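Local coordinates for protein endoglucanase (Cryptopygus antarcticus, PDB 5H4U) that hydrolyses internal beta-1,4-glucosidic bonds in cellulose derivatives, lichenan and barley beta-glucan, releasing mainly short cello-oligosaccharides, at residues T102-Y107 and S217-T222. Numbering follows the deposited sequence.
Sequences TCCACY and SQCVRT
A disulfide between Cys104 and Cys219, backed by an arginine-to-carbonyl hydrogen bond, ties the C-terminal tail after helix 211-217 to the type II turn, Thr102 to Ala105, that leads into strand 106-111. The two cysteine side chains are turned differently: Cys104 SG lies anti to its own carbonyl carbon (chi1 -53°), whereas Cys219 SG is anti to its backbone N. The bridge closes with a C-S-S-C torsion of 92°. Two residues further along the tail, Arg221 runs alongside the turn, CG and CD beside the carbonyl oxygens of Cys103 and Cys104, its chain bent at chi3. NH1 donates to Cys103 O at 2.9 Å, with the acceptor near the guanidinium plane, while CD lies 3.9 Å from Ala105 CB. NH2 hydrogen-bonds to Ser100 O, so the guanidinium is gripped by two backbone carbonyls. An alanine here would probably leave Cys103 O without this donor and open a gap beside Ala105 CB. One water joins the backbones, donating to Cys104 O at 2.9 Å and accepting from Arg221 N. Gln124 of strand 120-128 donates through NE2 to Cys219 O. With Cys103 bonded to Cys35 and Cys106 to Cys209, the arrangement belongs to the disulfide-rich, double-psi beta-barrel fold of glycosyl hydrolase family 45.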
ATOM      1  N   THR A 102      -0.497 -13.354   6.074  1.00 11.09           N
ATOM      2  CA  THR A 102      -0.940 -12.170   5.348  1.00 10.54           C
ATOM      3  C   THR A 102       0.084 -11.626   4.369  1.00  9.99           C
ATOM      4  O   THR A 102      -0.310 -11.033   3.366  1.00  9.48           O
ATOM      5  CB  THR A 102      -1.336 -11.047   6.318  1.00 10.58           C
ATOM      6  OG1 THR A 102      -0.220 -10.695   7.136  1.00 11.34           O
ATOM      7  CG2 THR A 102      -2.466 -11.498   7.206  1.00 11.71           C
ATOM      8  N   CYS A 103       1.374 -11.823   4.622  1.00  9.53           N
ATOM      9  CA  CYS A 103       2.391 -11.217   3.780  1.00  9.55           C
ATOM     10  C   CYS A 103       2.313 -11.736   2.351  1.00  9.75           C
ATOM     11  O   CYS A 103       2.390 -12.948   2.101  1.00  9.40           O
ATOM     12  CB  CYS A 103       3.781 -11.440   4.371  1.00  9.92           C
ATOM     13  SG  CYS A 103       4.314 -10.042   5.454  1.00 13.44           S
ATOM     14  N   CYS A 104       2.111 -10.798   1.424  1.00  9.39           N
ATOM     15  CA  CYS A 104       1.974 -11.041  -0.007  1.00  9.93           C
ATOM     16  C   CYS A 104       0.715 -11.814  -0.363  1.00  9.36           C
ATOM     17  O   CYS A 104       0.612 -12.346  -1.466  1.00  9.77           O
ATOM     18  CB  CYS A 104       3.218 -11.735  -0.568  1.00  9.99           C
ATOM     19  SG  CYS A 104       4.675 -10.808  -0.106  1.00 10.15           S
ATOM     20  N   ALA A 105      -0.250 -11.878   0.541  1.00  8.96           N
ATOM     21  CA  ALA A 105      -1.549 -12.394   0.181  1.00  8.93           C
ATOM     22  C   ALA A 105      -2.340 -11.301  -0.515  1.00  9.05           C
ATOM     23  O   ALA A 105      -2.159 -10.106  -0.252  1.00  9.31           O
ATOM     24  CB  ALA A 105      -2.296 -12.886   1.411  1.00  9.53           C
ATOM     25  N   CYS A 106      -3.203 -11.712  -1.427  1.00  8.84           N
ATOM     26  CA  CYS A 106      -4.064 -10.780  -2.134  1.00  9.20           C
ATOM     27  C   CYS A 106      -5.507 -10.911  -1.694  1.00  8.99           C
ATOM     28  O   CYS A 106      -6.012 -12.010  -1.433  1.00  9.04           O
ATOM     29  CB  CYS A 106      -3.992 -10.959  -3.647  1.00  9.67           C
ATOM     30  SG  CYS A 106      -2.438 -10.394  -4.268  1.00 12.00           S
ATOM     31  N   TYR A 107      -6.167  -9.778  -1.659  1.00  8.88           N
ATOM     32  CA  TYR A 107      -7.562  -9.726  -1.298  1.00  9.14           C
ATOM     33  C   TYR A 107      -8.251  -8.876  -2.349  1.00  9.21           C
ATOM     34  O   TYR A 107      -7.682  -7.883  -2.814  1.00  8.90           O
ATOM     35  CB  TYR A 107      -7.718  -9.169   0.131  1.00  8.87           C
ATOM     36  CG  TYR A 107      -6.912  -9.963   1.152  1.00  9.28           C
ATOM     37  CD1 TYR A 107      -5.550  -9.772   1.288  1.00  8.71           C
ATOM     38  CD2 TYR A 107      -7.517 -10.923   1.963  1.00  9.54           C
ATOM     39  CE1 TYR A 107      -4.825 -10.499   2.182  1.00  9.13           C
ATOM     40  CE2 TYR A 107      -6.792 -11.652   2.869  1.00  9.31           C
ATOM     41  CZ  TYR A 107      -5.443 -11.431   2.976  1.00  9.59           C
ATOM     42  OH  TYR A 107      -4.687 -12.130   3.892  1.00 10.73           O
ATOM     43  N   SER A 217       5.448  -6.626  -7.454  1.00 12.02           N
ATOM     44  CA  SER A 217       6.002  -6.787  -6.110  1.00 11.17           C
ATOM     45  C   SER A 217       7.089  -7.845  -6.052  1.00 11.26           C
ATOM     46  O   SER A 217       8.001  -7.745  -5.222  1.00 11.26           O
ATOM     47  CB  SER A 217       4.900  -7.164  -5.130  1.00 11.04           C
ATOM     48  OG  SER A 217       4.441  -8.480  -5.390  1.00 10.73           O
ATOM     49  N   GLN A 218       6.997  -8.851  -6.920  1.00 11.82           N
ATOM     50  CA  GLN A 218       7.904  -9.991  -7.036  1.00 11.96           C
ATOM     51  C   GLN A 218       7.749 -10.975  -5.884  1.00 12.34           C
ATOM     52  O   GLN A 218       8.569 -11.893  -5.748  1.00 13.98           O
ATOM     53  CB  GLN A 218       9.367  -9.557  -7.168  1.00 13.17           C
ATOM     54  N   CYS A 219       6.686 -10.845  -5.085  1.00 12.09           N
ATOM     55  CA  CYS A 219       6.457 -11.654  -3.888  1.00 11.71           C
ATOM     56  C   CYS A 219       5.235 -12.535  -4.106  1.00 11.55           C
ATOM     57  O   CYS A 219       4.100 -12.044  -4.114  1.00 11.20           O
ATOM     58  CB  CYS A 219       6.275 -10.763  -2.672  1.00 11.28           C
ATOM     59  SG  CYS A 219       6.175 -11.697  -1.141  1.00 12.94           S
ATOM     60  N   VAL A 220       5.475 -13.828  -4.310  1.00 11.83           N
ATOM     61  CA  VAL A 220       4.436 -14.809  -4.607  1.00 11.95           C
ATOM     62  C   VAL A 220       4.399 -15.858  -3.507  1.00 12.13           C
ATOM     63  O   VAL A 220       5.400 -16.538  -3.270  1.00 12.65           O
ATOM     64  CB  VAL A 220       4.684 -15.472  -5.968  1.00 11.83           C
ATOM     65  CG1 VAL A 220       3.716 -16.615  -6.182  1.00 12.07           C
ATOM     66  CG2 VAL A 220       4.559 -14.446  -7.064  1.00 11.46           C
ATOM     67  N   ARG A 221       3.252 -16.009  -2.850  1.00 11.69           N
ATOM     68  CA  ARG A 221       3.168 -17.038  -1.821  1.00 12.60           C
ATOM     69  C   ARG A 221       3.353 -18.405  -2.466  1.00 13.69           C
ATOM     70  O   ARG A 221       2.572 -18.805  -3.344  1.00 13.42           O
ATOM     71  CB  ARG A 221       1.851 -16.933  -1.058  1.00 11.16           C
ATOM     72  CG  ARG A 221       1.826 -15.711  -0.209  1.00  9.82           C
ATOM     73  CD  ARG A 221       0.509 -15.447   0.441  1.00  9.62           C
ATOM     74  NE  ARG A 221       0.163 -16.443   1.453  1.00 10.33           N
ATOM     75  CZ  ARG A 221       0.676 -16.479   2.677  1.00  9.93           C
ATOM     76  NH1 ARG A 221       1.583 -15.589   3.032  1.00 10.51           N
ATOM     77  NH2 ARG A 221       0.294 -17.404   3.539  1.00 10.23           N
ATOM     78  N   THR A 222       4.401 -19.122  -2.039  1.00 14.50           N
ATOM     79  CA  THR A 222       4.791 -20.270  -2.848  1.00 16.00           C
ATOM     80  C   THR A 222       4.325 -21.658  -2.421  1.00 18.01           C
ATOM     81  O   THR A 222       4.406 -22.580  -3.244  1.00 20.99           O
ATOM     82  CB  THR A 222       6.295 -20.355  -3.029  1.00 18.41           C
ATOM     83  OG1 THR A 222       6.546 -21.241  -4.128  1.00 21.85           O
ATOM     84  CG2 THR A 222       6.911 -20.989  -1.810  1.00 20.17           C
TER
HETATM   85  O   HOH W   1       0.960 -14.262  -3.553  1.00 10.34           O